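Local coordinates for protein Xaa-Pro dipeptidase (Mycobacterium tuberculosis, PDB 5E2C) that probably acts as a metal-dependent aminopeptidase of the creatinase/prolidase family, represented here by its N-terminal domain alone, at residues A85-G91 against K115-L119; L17-I22 against V120-V126; L8-A13 against V43-R48. All coordinates share one frame; numbering follows the deposited sequence.

Contact 1. Residues A85-G91 against K115-L119; sequences AGEAGVG and KNTEL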
loop_
_atom_site.group_PDB
_atom_site.type_symbol
_atom_site.label_atom_id
_atom_site.label_comp_id
_atom_site.label_asym_id
_atom_site.label_seq_id
_atom_site.Cartn_x
_atom_site.Cartn_y
_atom_site.Cartn_z
ATOM N N ALA A 85 -15.985 -12.712 2.529
ATOM C CA ALA A 85 -16.088 -12.456 3.962
ATOM C C ALA A 85 -17.406 -11.740 4.276
ATOM O O ALA A 85 -18.098 -12.105 5.222
ATOM C CB ALA A 85 -14.898 -11.641 4.462
ATOM N N GLY A 86 -17.781 -10.759 3.459
ATOM C CA GLY A 86 -19.021 -10.006 3.699
ATOM C C GLY A 86 -20.255 -10.892 3.567
ATOM O O GLY A 86 -21.185 -10.820 4.383
ATOM N N GLU A 87 -20.235 -11.751 2.553
ATOM C CA GLU A 87 -21.314 -12.721 2.299
ATOM C C GLU A 87 -21.397 -13.776 3.398
ATOM O O GLU A 87 -22.475 -14.279 3.673
ATOM C CB GLU A 87 -21.088 -13.422 0.966
ATOM C CG GLU A 87 -21.313 -12.528 -0.240
ATOM C CD GLU A 87 -20.770 -13.110 -1.529
ATOM O OE1 GLU A 87 -20.187 -14.224 -1.514
ATOM O OE2 GLU A 87 -20.926 -12.438 -2.570
ATOM N N ALA A 88 -20.265 -14.105 4.023
ATOM C CA ALA A 88 -20.227 -15.017 5.173
ATOM C C ALA A 88 -20.582 -14.356 6.524
ATOM O O ALA A 88 -20.449 -14.990 7.554
ATOM C CB ALA A 88 -18.852 -15.667 5.266
ATOM N N GLY A 89 -20.992 -13.092 6.526
ATOM C CA GLY A 89 -21.417 -12.410 7.753
ATOM C C GLY A 89 -20.314 -12.041 8.731
ATOM O O GLY A 89 -20.557 -11.838 9.912
ATOM N N VAL A 90 -19.096 -11.902 8.229
ATOM C CA VAL A 90 -17.955 -11.533 9.057
ATOM C C VAL A 90 -18.119 -10.102 9.568
ATOM O O VAL A 90 -18.259 -9.193 8.782
ATOM C CB VAL A 90 -16.662 -11.696 8.217
ATOM C CG1 VAL A 90 -15.462 -11.036 8.872
ATOM C CG2 VAL A 90 -16.401 -13.168 8.004
ATOM N N GLY A 91 -18.113 -9.904 10.885
ATOM C CA GLY A 91 -18.277 -8.562 11.459
ATOM C C GLY A 91 -17.040 -7.692 11.343
ATOM O O GLY A 91 -17.111 -6.536 10.918
ATOM N N LYS A 115 -22.779 -4.393 3.435
ATOM C CA LYS A 115 -22.576 -5.484 4.380
ATOM C C LYS A 115 -22.096 -4.842 5.657
ATOM O O LYS A 115 -21.491 -3.771 5.629
ATOM C CB LYS A 115 -21.501 -6.459 3.892
ATOM C CG LYS A 115 -21.773 -7.105 2.547
ATOM C CD LYS A 115 -23.101 -7.843 2.547
ATOM C CE LYS A 115 -23.160 -8.910 1.470
ATOM N NZ LYS A 115 -22.626 -8.440 0.162
ATOM N N ASN A 116 -22.345 -5.488 6.782
ATOM C CA ASN A 116 -21.896 -4.926 8.045
ATOM C C ASN A 116 -20.591 -5.603 8.426
ATOM O O ASN A 116 -20.498 -6.348 9.403
ATOM C CB ASN A 116 -22.996 -5.043 9.097
ATOM C CG ASN A 116 -24.200 -4.162 8.757
ATOM O OD1 ASN A 116 -24.077 -2.937 8.657
ATOM N ND2 ASN A 116 -25.359 -4.782 8.554
ATOM N N THR A 117 -19.594 -5.368 7.585
ATOM C CA THR A 117 -18.241 -5.885 7.785
ATOM C C THR A 117 -17.312 -4.695 7.860
ATOM O O THR A 117 -17.284 -3.888 6.931
ATOM C CB THR A 117 -17.796 -6.764 6.602
ATOM O OG1 THR A 117 -18.695 -7.871 6.455
ATOM C CG2 THR A 117 -16.370 -7.286 6.824
ATOM N N GLU A 118 -16.567 -4.577 8.957
ATOM C CA GLU A 118 -15.583 -3.513 9.134
ATOM C C GLU A 118 -14.189 -4.067 8.806
ATOM O O GLU A 118 -13.816 -5.148 9.277
ATOM C CB GLU A 118 -15.588 -3.011 10.585
ATOM C CG GLU A 118 -14.583 -1.889 10.882
ATOM C CD GLU A 118 -14.366 -1.620 12.375
ATOM O OE1 GLU A 118 -15.063 -2.216 13.217
ATOM O OE2 GLU A 118 -13.475 -0.808 12.718
ATOM N N LEU A 119 -13.422 -3.314 8.027
ATOM C CA LEU A 119 -12.038 -3.670 7.732
ATOM C C LEU A 119 -11.155 -3.128 8.839
ATOM O O LEU A 119 -11.172 -1.926 9.115
ATOM C CB LEU A 119 -11.611 -3.083 6.391
ATOM C CG LEU A 119 -12.242 -3.817 5.199
ATOM C CD1 LEU A 119 -12.324 -2.909 3.981
ATOM C CD2 LEU A 119 -11.454 -5.089 4.899
HETATM O O HOH W 1 -21.377 -9.077 6.535
HETATM O O HOH W 2 -21.662 -8.741 10.396
HETATM O O HOH W 3 -19.068 -4.889 11.846
#

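Contact 2. Residues L17-I22 against V120-V126; sequences LDAMLI and VRASGTV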
loop_
_atom_site.group_PDB
_atom_site.type_symbol
_atom_site.label_atom_id
_atom_site.label_comp_id
_atom_site.label_asym_id
_atom_site.label_seq_id
_atom_site.Cartn_x
_atom_site.Cartn_y
_atom_site.Cartn_z
ATOM N N LEU A 17 -11.235 -10.169 16.087
ATOM C CA LEU A 17 -11.642 -10.288 14.686
ATOM C C LEU A 17 -12.421 -11.576 14.433
ATOM O O LEU A 17 -12.245 -12.564 15.142
ATOM C CB LEU A 17 -10.406 -10.284 13.770
ATOM C CG LEU A 17 -9.399 -9.149 13.949
ATOM C CD1 LEU A 17 -8.098 -9.475 13.216
ATOM C CD2 LEU A 17 -10.010 -7.855 13.458
ATOM N N ASP A 18 -13.246 -11.573 13.388
ATOM C CA ASP A 18 -14.003 -12.753 12.973
ATOM C C ASP A 18 -13.348 -13.486 11.810
ATOM O O ASP A 18 -13.634 -14.666 11.574
ATOM C CB ASP A 18 -15.422 -12.345 12.611
ATOM C CG ASP A 18 -16.087 -11.590 13.738
ATOM O OD1 ASP A 18 -16.258 -12.196 14.811
ATOM O OD2 ASP A 18 -16.393 -10.392 13.584
ATOM N N ALA A 19 -12.468 -12.785 11.097
ATOM C CA ALA A 19 -11.701 -13.370 9.980
ATOM C C ALA A 19 -10.537 -12.445 9.661
ATOM O O ALA A 19 -10.466 -11.306 10.148
ATOM C CB ALA A 19 -12.578 -13.573 8.749
HETATM N N MSE A 20 -9.612 -12.962 8.864
HETATM C CA MSE A 20 -8.480 -12.203 8.406
HETATM C C MSE A 20 -8.220 -12.500 6.958
HETATM O O MSE A 20 -8.238 -13.666 6.519
HETATM C CB MSE A 20 -7.269 -12.614 9.214
HETATM C CG MSE A 20 -6.085 -11.885 8.651
HETATM SE SE MSE A 20 -4.845 -11.549 10.079
HETATM C CE MSE A 20 -3.633 -10.382 9.045
ATOM N N LEU A 21 -7.965 -11.434 6.221
ATOM C CA LEU A 21 -7.482 -11.506 4.847
ATOM C C LEU A 21 -5.967 -11.399 4.873
ATOM O O LEU A 21 -5.402 -10.417 5.376
ATOM C CB LEU A 21 -8.038 -10.346 4.027
ATOM C CG LEU A 21 -7.518 -10.248 2.592
ATOM C CD1 LEU A 21 -7.912 -11.495 1.800
ATOM C CD2 LEU A 21 -8.070 -8.981 1.957
ATOM N N ILE A 22 -5.303 -12.417 4.355
ATOM C CA ILE A 22 -3.846 -12.403 4.248
ATOM C C ILE A 22 -3.438 -12.075 2.805
ATOM O O ILE A 22 -3.827 -12.773 1.858
ATOM C CB ILE A 22 -3.246 -13.743 4.700
ATOM C CG1 ILE A 22 -3.686 -14.041 6.138
ATOM C CG2 ILE A 22 -1.723 -13.714 4.635
ATOM C CD1 ILE A 22 -4.847 -14.964 6.213
ATOM N N VAL A 120 -10.382 -4.007 9.463
ATOM C CA VAL A 120 -9.566 -3.639 10.609
ATOM C C VAL A 120 -8.090 -3.922 10.356
ATOM O O VAL A 120 -7.718 -5.037 9.983
ATOM C CB VAL A 120 -10.022 -4.419 11.849
ATOM C CG1 VAL A 120 -9.155 -4.079 13.065
ATOM C CG2 VAL A 120 -11.500 -4.149 12.129
ATOM N N ARG A 121 -7.247 -2.917 10.563
ATOM C CA ARG A 121 -5.805 -3.116 10.434
ATOM C C ARG A 121 -5.333 -4.256 11.349
ATOM O O ARG A 121 -5.611 -4.274 12.567
ATOM C CB ARG A 121 -5.044 -1.831 10.752
ATOM C CG ARG A 121 -5.327 -0.672 9.803
ATOM C CD ARG A 121 -4.912 0.639 10.467
ATOM N NE ARG A 121 -5.003 1.766 9.554
ATOM C CZ ARG A 121 -6.134 2.342 9.152
ATOM N NH1 ARG A 121 -7.321 1.917 9.590
ATOM N NH2 ARG A 121 -6.077 3.366 8.302
ATOM N N ALA A 122 -4.620 -5.214 10.761
ATOM C CA ALA A 122 -4.182 -6.407 11.472
ATOM C C ALA A 122 -2.779 -6.883 11.079
ATOM O O ALA A 122 -2.460 -8.068 11.242
ATOM C CB ALA A 122 -5.184 -7.536 11.259
ATOM N N SER A 123 -1.924 -5.984 10.603
ATOM C CA SER A 123 -0.559 -6.404 10.265
ATOM C C SER A 123 0.167 -6.856 11.521
ATOM O O SER A 123 0.113 -6.188 12.559
ATOM C CB SER A 123 0.204 -5.303 9.566
ATOM O OG SER A 123 -0.265 -5.171 8.243
ATOM N N GLY A 124 0.834 -8.002 11.424
ATOM C CA GLY A 124 1.561 -8.577 12.545
ATOM C C GLY A 124 0.921 -9.835 13.088
ATOM O O GLY A 124 1.542 -10.567 13.855
ATOM N N THR A 125 -0.321 -10.094 12.701
ATOM C CA THR A 125 -1.051 -11.213 13.258
ATOM C C THR A 125 -0.391 -12.532 12.846
ATOM O O THR A 125 -0.167 -13.411 13.687
ATOM C CB THR A 125 -2.533 -11.179 12.854
ATOM O OG1 THR A 125 -3.093 -9.914 13.220
ATOM C CG2 THR A 125 -3.304 -12.255 13.576
ATOM N N VAL A 126 -0.033 -12.658 11.574
ATOM C CA VAL A 126 0.599 -13.900 11.128
ATOM C C VAL A 126 2.024 -14.013 11.681
ATOM O O VAL A 126 2.443 -15.084 12.100
ATOM C CB VAL A 126 0.636 -14.004 9.602
ATOM C CG1 VAL A 126 1.233 -15.345 9.198
ATOM C CG2 VAL A 126 -0.755 -13.790 9.015
#

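Contact 3. Residues L8-A13 against V43-R48; sequences LKAQIA and VFADER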
loop_
_atom_site.group_PDB
_atom_site.type_symbol
_atom_site.label_atom_id
_atom_site.label_comp_id
_atom_site.label_asym_id
_atom_site.label_seq_id
_atom_site.Cartn_x
_atom_site.Cartn_y
_atom_site.Cartn_z
ATOM N N LEU A 8 -3.313 -19.445 13.966
ATOM C CA LEU A 8 -3.783 -18.139 13.507
ATOM C C LEU A 8 -5.210 -17.854 13.978
ATOM O O LEU A 8 -5.489 -16.753 14.442
ATOM C CB LEU A 8 -3.705 -18.004 11.988
ATOM C CG LEU A 8 -4.124 -16.648 11.427
ATOM C CD1 LEU A 8 -3.240 -15.548 11.986
ATOM C CD2 LEU A 8 -4.080 -16.659 9.904
ATOM N N LYS A 9 -6.095 -18.842 13.904
ATOM C CA LYS A 9 -7.478 -18.650 14.355
ATOM C C LYS A 9 -7.524 -18.176 15.800
ATOM O O LYS A 9 -8.295 -17.286 16.127
ATOM C CB LYS A 9 -8.298 -19.924 14.206
ATOM C CG LYS A 9 -8.524 -20.302 12.757
ATOM C CD LYS A 9 -9.476 -21.478 12.647
ATOM C CE LYS A 9 -9.717 -21.820 11.191
ATOM N NZ LYS A 9 -10.930 -22.638 11.023
ATOM N N ALA A 10 -6.686 -18.748 16.649
ATOM C CA ALA A 10 -6.643 -18.330 18.045
ATOM C C ALA A 10 -6.245 -16.862 18.161
ATOM O O ALA A 10 -6.799 -16.116 18.979
ATOM C CB ALA A 10 -5.676 -19.206 18.833
ATOM N N GLN A 11 -5.275 -16.435 17.360
ATOM C CA GLN A 11 -4.844 -15.041 17.394
ATOM C C GLN A 11 -5.887 -14.087 16.786
ATOM O O GLN A 11 -6.085 -12.970 17.281
ATOM C CB GLN A 11 -3.494 -14.853 16.707
ATOM C CG GLN A 11 -2.865 -13.513 17.042
ATOM C CD GLN A 11 -2.756 -13.312 18.545
ATOM O OE1 GLN A 11 -2.119 -14.107 19.228
ATOM N NE2 GLN A 11 -3.417 -12.269 19.072
ATOM N N ILE A 12 -6.556 -14.535 15.730
ATOM C CA ILE A 12 -7.626 -13.768 15.129
ATOM C C ILE A 12 -8.675 -13.485 16.220
ATOM O O ILE A 12 -9.094 -12.343 16.425
ATOM C CB ILE A 12 -8.237 -14.522 13.917
ATOM C CG1 ILE A 12 -7.206 -14.598 12.781
ATOM C CG2 ILE A 12 -9.495 -13.844 13.392
ATOM C CD1 ILE A 12 -7.662 -15.423 11.600
ATOM N N ALA A 13 -9.073 -14.531 16.933
ATOM C CA ALA A 13 -10.108 -14.396 17.954
ATOM C C ALA A 13 -9.634 -13.507 19.095
ATOM O O ALA A 13 -10.390 -12.652 19.584
ATOM C CB ALA A 13 -10.527 -15.765 18.467
ATOM N N VAL A 43 -8.925 -16.489 6.240
ATOM C CA VAL A 43 -9.001 -17.434 7.345
ATOM C C VAL A 43 -10.036 -16.935 8.338
ATOM O O VAL A 43 -9.980 -15.761 8.735
ATOM C CB VAL A 43 -7.640 -17.568 8.057
ATOM C CG1 VAL A 43 -7.732 -18.530 9.226
ATOM C CG2 VAL A 43 -6.596 -18.048 7.069
ATOM N N PHE A 44 -10.963 -17.823 8.729
ATOM C CA PHE A 44 -12.026 -17.486 9.689
ATOM C C PHE A 44 -11.617 -17.804 11.117
ATOM O O PHE A 44 -10.839 -18.720 11.352
ATOM C CB PHE A 44 -13.313 -18.238 9.375
ATOM C CG PHE A 44 -13.896 -17.938 8.012
ATOM C CD1 PHE A 44 -13.529 -18.688 6.908
ATOM C CD2 PHE A 44 -14.822 -16.903 7.835
ATOM C CE1 PHE A 44 -14.070 -18.427 5.660
ATOM C CE2 PHE A 44 -15.358 -16.636 6.578
ATOM C CZ PHE A 44 -14.981 -17.398 5.492
ATOM N N ALA A 45 -12.174 -17.064 12.078
ATOM C CA ALA A 45 -11.872 -17.323 13.488
ATOM C C ALA A 45 -12.514 -18.640 13.939
ATOM O O ALA A 45 -11.953 -19.377 14.763
ATOM C CB ALA A 45 -12.345 -16.174 14.361
ATOM N N ASP A 46 -13.677 -18.949 13.380
ATOM C CA ASP A 46 -14.430 -20.121 13.825
ATOM C C ASP A 46 -14.036 -21.355 12.995
ATOM O O ASP A 46 -12.971 -21.372 12.375
ATOM C CB ASP A 46 -15.945 -19.822 13.858
ATOM C CG ASP A 46 -16.573 -19.676 12.484
ATOM O OD1 ASP A 46 -15.893 -19.850 11.446
ATOM O OD2 ASP A 46 -17.788 -19.369 12.449
ATOM N N GLU A 47 -14.873 -22.385 12.995
ATOM C CA GLU A 47 -14.504 -23.661 12.385
ATOM C C GLU A 47 -14.546 -23.682 10.859
ATOM O O GLU A 47 -14.167 -24.682 10.257
ATOM C CB GLU A 47 -15.368 -24.805 12.959
ATOM C CG GLU A 47 -15.045 -25.130 14.408
ATOM C CD GLU A 47 -13.614 -25.633 14.594
ATOM O OE1 GLU A 47 -13.219 -26.581 13.890
ATOM O OE2 GLU A 47 -12.884 -25.072 15.443
ATOM N N ARG A 48 -14.983 -22.594 10.224
ATOM C CA ARG A 48 -15.050 -22.561 8.753
ATOM C C ARG A 48 -13.646 -22.655 8.148
ATOM O O ARG A 48 -12.692 -22.123 8.692
ATOM C CB ARG A 48 -15.742 -21.293 8.258
ATOM C CG ARG A 48 -17.240 -21.282 8.500
ATOM C CD ARG A 48 -17.871 -19.937 8.182
ATOM N NE ARG A 48 -17.549 -18.908 9.168
ATOM C CZ ARG A 48 -18.087 -17.690 9.197
ATOM N NH1 ARG A 48 -19.003 -17.332 8.307
ATOM N NH2 ARG A 48 -17.716 -16.826 10.132
HETATM O O HOH W 4 -10.767 -18.755 16.942
HETATM O O HOH W 5 -11.243 -25.046 9.645
#

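Contact 1. Residues A85-G91 against K115-L119
T117 sets OG1 anti to its own carbonyl carbon (chi1 -60°), which turns the hydroxyl onto V90 O while the CG2 branch also lies against that oxygen. The receiving turn is a Schellman motif that ends helix 77-87: G89, with positive phi, is its C' residue, V90 N returns to A85 O and G89 N to G86 O. The chain then enters strand 92-95, the parallel neighbour of strand 118-121 in the domain's mixed sheet. T117 OG1 donates to V90 O over 2.7 Å, arriving almost in line with the carbonyl (160° at the oxygen). One residue further, E118 N makes a nearly straight bond of 2.8 Å to G91 O, at 172° about its hydrogen. T117 CA adds a CA-H...O contact to the same G91 O at 3.4 Å. On the helix side, the bare CA of G86 comes within 3.5 Å of T117 OG1. K115, bent at chi2 and chi4, lays its methylenes beside this glycine, CD 4.0 Å from G86 O. Waters add further links: one donates to both G86 O and T117 OG1, and another reaches G91 O at 2.7 Å while also donating to N116 O.

Contact 2. Residues L17-I22 against V120-V126
The end of selenomethionine M20 fits against the inner side of the turn formed by A122 and T125. Its CG stands anti to the backbone N (chi1 176°), and a bend at chi2 (148°) steers the selenium toward the turn. SE presses on T125, 3.6 Å from CB, with the two side chains running past one another in opposite directions. Beyond it the methyl CE occupies a hollow made by the A122 methyl, the A122 carbonyl and T125 CB; CE lies 3.4 Å from A122 O and 3.9 Å from A122 CB. The wall of this hollow is stiffened by a type II turn from A122 to T125, because A122 O accepts both T125 N and T125 OG1, the latter at 2.8 Å, and both donors come from the same face of its carbonyl plane.

In the six-stranded mixed sheet of this creatinase/prolidase N-terminal domain, strand 92-95 separates strands 19-22 and 118-121, and no backbone pairing joins the two segments. The packing comes mainly from the loop after strand 118-121, which brings A122, T125 and V126 onto L17, M20 and I22. Helix 3-14 packs on this layer too, with I12 touching L17 and M20, and L8 touching T125.

Two further bumps extend the interlock. L17 divides its branches between neighbours: CD2 rests 3.8 Å from V120 CB, and CD1 meets the A122 methyl at 4.0 Å, so that methyl is touched by both L17 and the CE of M20. At the other end I22 and V126 meet obliquely, CG1 of I22 lying 4.1 Å from CG2 of V126. R121 CB points away from 17-22, and NE forms a salt bridge with D106 of the second subunit.

Contact 3. Residues L8-A13 against V43-R48
I12 and L8 project from helix 3-14 onto V43, packing the helix over the end of strand 40-44 as an alpha-on-beta layer of the domain. The buried part is apolar and close. I12 sends its two branches to different residues: CD1 reaches V43 CG1 at 3.9 Å, and CG2 meets the A45 methyl at 3.8 Å. L8 takes the other methyl of V43, its CD2 lying 4.0 Å from V43 CG2. L8 and I12 both cross V43 at an angle, and the side chains meeting here are all apolar.

K9 carries the contact from this core to the solvent side. Its chi1 of -68° starts the chain toward the strand, and the rest is extended, so the methylenes run alongside the F44 carbonyl, with CG only 3.1 Å from F44 O. The ammonium then reaches the loop after the strand, where it donates to two backbone carbonyls. D46 O, at 2.8 Å from K9 NZ, is met in its carbonyl plane; R48 O, at 3.0 Å, is met from above its plane (41° out). A water accepts from NZ as a third partner. Polar groups and water thus replace the methyl contacts here, and a second water links A45 O with K9 O, the latter bond being weak.

Within the loop, D46 OD1 accepts R48 N in an Asx turn and also forms a salt bridge with R48 NE at 3.0 Å, accepting on its syn lone pair while lying close to the plane of the guanidinium. R48 NH1 hydrogen-bonds to A88 O, while F44 CD2 sits 3.5 Å above one face of the R48 guanidinium.

Overall arrangement
All three contacts reach the same mixed sheet. Contacts 2 and 3, with centres about 10 Å apart, join through neighbouring antiparallel strands: V43 O lies 2.8 Å from M20 N, and A45 N lies 2.9 Å from D18 O. Contact 1, centred about 13 Å from contact 2 and nested inside the chain loop it closes, shares strand 118-121 with it. Contact 1 also meets contact 3, centred about 15 Å away, where V90 CG2 packs 3.9 Å from F44 CE2. No metal or ligand site is present in these contacts; the metallopeptidase function probably depends on the M24 peptidase part of the longer protein, absent from this chain.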